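Local coordinates for trwC protein (Escherichia coli, PDB 1OMH), which is the relaxase of a conjugative plasmid, recognising and processing origin-of-transfer DNA through its N-terminal relaxase domain, at residues B[53-58]-B[165-170]. Sequence-based numbering, arbitrary orientation.
Sequences KRFREL and VILNMT
Phe55 reaches from helix 52-60 down to the central antiparallel sheet and meets Val165 on strand 158-167 with the edge of its ring. Phe55 CG stands anti to the backbone N (chi1 -174°), and the ring beyond it puts Phe55 CZ 3.8 Å from Val165 CG1. CB of Val165 also sits at that edge, in the ring plane, and the two side chains cross at about a right angle. Leu167 touches the same ring obliquely, its CD1 4.2 Å from Phe55 CE2. The other methyl of Leu167, CD2, is pressed to 3.5 Å from Leu58 CB, tighter than usual van der Waals contact. Past the strand end, selenomethionine Met169 reaches toward the helix: with its chain bent at chi3 (58°), Met169 CE lies 3.4 Å from Leu58 O, while Met169 SE is 3.9 Å from Leu58 CD2. The one polar link is a water that lies 2.8 Å from Leu58 O and accepts from Asn168 N (3.1 Å), tying the helix backbone to the inverse gamma turn centred on Asn168. Trp36 of strand 34-37 touches both Phe55 and Leu58, and Phe148 of strand 145-152 packs edge-to-face with the Phe55 ring. An alanine in place of Phe55 would probably open a gap beside Val165 CG1 and Leu167 CD1 and leave Phe148 without its edge-to-face mate. Val165 is two residues from His163, which binds zinc or copper in other structures of this protein; this model is metal-free. Side chain meets side chain here through apolar groups alone: buried hydrocarbon and selenium hold helix 52-60 against the sheet that carries the metal-binding histidines, with the Met169 methyl resting on a backbone oxygen and the water bridging backbone to backbone.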
loop_
_atom_site.group_PDB
_atom_site.type_symbol
_atom_site.label_atom_id
_atom_site.label_comp_id
_atom_site.label_asym_id
_atom_site.label_seq_id
_atom_site.Cartn_x
_atom_site.Cartn_y
_atom_site.Cartn_z
ATOM N N LYS B 53 -12.229 -0.226 16.166
ATOM C CA LYS B 53 -11.934 -0.692 17.511
ATOM C C LYS B 53 -11.265 -2.059 17.474
ATOM O O LYS B 53 -10.228 -2.262 18.103
ATOM C CB LYS B 53 -13.205 -0.762 18.366
ATOM C CG LYS B 53 -12.901 -0.940 19.852
ATOM C CD LYS B 53 -14.161 -1.078 20.699
ATOM C CE LYS B 53 -13.794 -1.263 22.167
ATOM N NZ LYS B 53 -14.986 -1.466 23.035
ATOM N N ARG B 54 -11.856 -2.996 16.740
ATOM C CA ARG B 54 -11.278 -4.328 16.652
ATOM C C ARG B 54 -9.891 -4.212 16.017
ATOM O O ARG B 54 -8.951 -4.896 16.423
ATOM C CB ARG B 54 -12.177 -5.247 15.816
ATOM C CG ARG B 54 -11.849 -6.738 15.941
ATOM C CD ARG B 54 -12.082 -7.248 17.361
ATOM N NE ARG B 54 -11.606 -8.618 17.554
ATOM C CZ ARG B 54 -12.178 -9.697 17.025
ATOM N NH1 ARG B 54 -13.256 -9.580 16.261
ATOM N NH2 ARG B 54 -11.670 -10.898 17.263
ATOM N N PHE B 55 -9.764 -3.317 15.041
ATOM C CA PHE B 55 -8.493 -3.118 14.355
ATOM C C PHE B 55 -7.372 -2.673 15.288
ATOM O O PHE B 55 -6.271 -3.218 15.226
ATOM C CB PHE B 55 -8.654 -2.103 13.218
ATOM C CG PHE B 55 -7.421 -1.937 12.369
ATOM C CD1 PHE B 55 -6.763 -0.714 12.308
ATOM C CD2 PHE B 55 -6.923 -3.003 11.623
ATOM C CE1 PHE B 55 -5.623 -0.548 11.512
ATOM C CE2 PHE B 55 -5.784 -2.848 10.824
ATOM C CZ PHE B 55 -5.136 -1.621 10.771
ATOM N N ARG B 56 -7.638 -1.691 16.150
ATOM C CA ARG B 56 -6.612 -1.207 17.078
ATOM C C ARG B 56 -6.134 -2.296 18.039
ATOM O O ARG B 56 -4.940 -2.407 18.312
ATOM C CB ARG B 56 -7.118 -0.002 17.892
ATOM C CG ARG B 56 -6.901 1.360 17.229
ATOM C CD ARG B 56 -7.462 2.498 18.091
ATOM N NE ARG B 56 -7.306 3.813 17.472
ATOM C CZ ARG B 56 -6.163 4.490 17.405
ATOM N NH1 ARG B 56 -6.130 5.680 16.819
ATOM N NH2 ARG B 56 -5.051 3.985 17.929
ATOM N N GLU B 57 -7.055 -3.096 18.559
ATOM C CA GLU B 57 -6.646 -4.143 19.479
ATOM C C GLU B 57 -5.833 -5.207 18.752
ATOM O O GLU B 57 -4.794 -5.643 19.255
ATOM C CB GLU B 57 -7.854 -4.771 20.174
ATOM C CG GLU B 57 -8.926 -5.289 19.259
ATOM C CD GLU B 57 -9.996 -6.046 20.021
ATOM O OE1 GLU B 57 -9.944 -7.298 20.035
ATOM O OE2 GLU B 57 -10.875 -5.385 20.620
ATOM N N LEU B 58 -6.296 -5.617 17.574
ATOM C CA LEU B 58 -5.571 -6.613 16.797
ATOM C C LEU B 58 -4.147 -6.127 16.585
ATOM O O LEU B 58 -3.197 -6.903 16.680
ATOM C CB LEU B 58 -6.255 -6.863 15.462
ATOM C CG LEU B 58 -7.549 -7.671 15.546
ATOM C CD1 LEU B 58 -8.162 -7.783 14.173
ATOM C CD2 LEU B 58 -7.262 -9.057 16.119
ATOM N N VAL B 165 -2.837 -3.230 5.598
ATOM C CA VAL B 165 -2.174 -3.531 6.851
ATOM C C VAL B 165 -2.351 -4.989 7.259
ATOM O O VAL B 165 -3.414 -5.398 7.748
ATOM C CB VAL B 165 -2.681 -2.617 7.986
ATOM C CG1 VAL B 165 -1.916 -2.913 9.272
ATOM C CG2 VAL B 165 -2.504 -1.148 7.586
ATOM N N ILE B 166 -1.299 -5.772 7.039
ATOM C CA ILE B 166 -1.316 -7.178 7.404
ATOM C C ILE B 166 -0.938 -7.238 8.879
ATOM O O ILE B 166 0.189 -6.915 9.257
ATOM C CB ILE B 166 -0.281 -8.001 6.603
ATOM C CG1 ILE B 166 -0.624 -8.006 5.108
ATOM C CG2 ILE B 166 -0.268 -9.437 7.106
ATOM C CD1 ILE B 166 -0.464 -6.682 4.416
ATOM N N LEU B 167 -1.876 -7.647 9.721
ATOM C CA LEU B 167 -1.580 -7.717 11.141
ATOM C C LEU B 167 -0.578 -8.833 11.416
ATOM O O LEU B 167 -0.524 -9.830 10.688
ATOM C CB LEU B 167 -2.877 -7.906 11.925
ATOM C CG LEU B 167 -3.723 -6.633 11.779
ATOM C CD1 LEU B 167 -5.058 -6.961 11.155
ATOM C CD2 LEU B 167 -3.884 -5.957 13.123
ATOM N N ASN B 168 0.229 -8.640 12.456
ATOM C CA ASN B 168 1.262 -9.600 12.838
ATOM C C ASN B 168 0.655 -10.831 13.507
ATOM O O ASN B 168 0.870 -11.072 14.695
ATOM C CB ASN B 168 2.254 -8.915 13.783
ATOM C CG ASN B 168 3.522 -9.716 13.998
ATOM O OD1 ASN B 168 4.392 -9.316 14.778
ATOM N ND2 ASN B 168 3.641 -10.845 13.308
HETATM N N MSE B 169 -0.089 -11.619 12.741
HETATM C CA MSE B 169 -0.727 -12.804 13.296
HETATM C C MSE B 169 -1.160 -13.788 12.230
HETATM O O MSE B 169 -1.513 -13.406 11.117
HETATM C CB MSE B 169 -1.959 -12.397 14.108
HETATM C CG MSE B 169 -3.039 -11.751 13.257
HETATM SE SE MSE B 169 -4.521 -11.120 14.336
HETATM C CE MSE B 169 -3.534 -9.994 15.432
ATOM N N THR B 170 -1.152 -15.065 12.591
ATOM C CA THR B 170 -1.562 -16.117 11.679
ATOM C C THR B 170 -1.846 -17.370 12.507
ATOM O O THR B 170 -1.199 -17.609 13.520
ATOM C CB THR B 170 -0.464 -16.380 10.616
ATOM O OG1 THR B 170 -0.931 -17.344 9.668
ATOM C CG2 THR B 170 0.823 -16.871 11.268
HETATM O O HOH W 1 -0.930 -7.254 15.017
#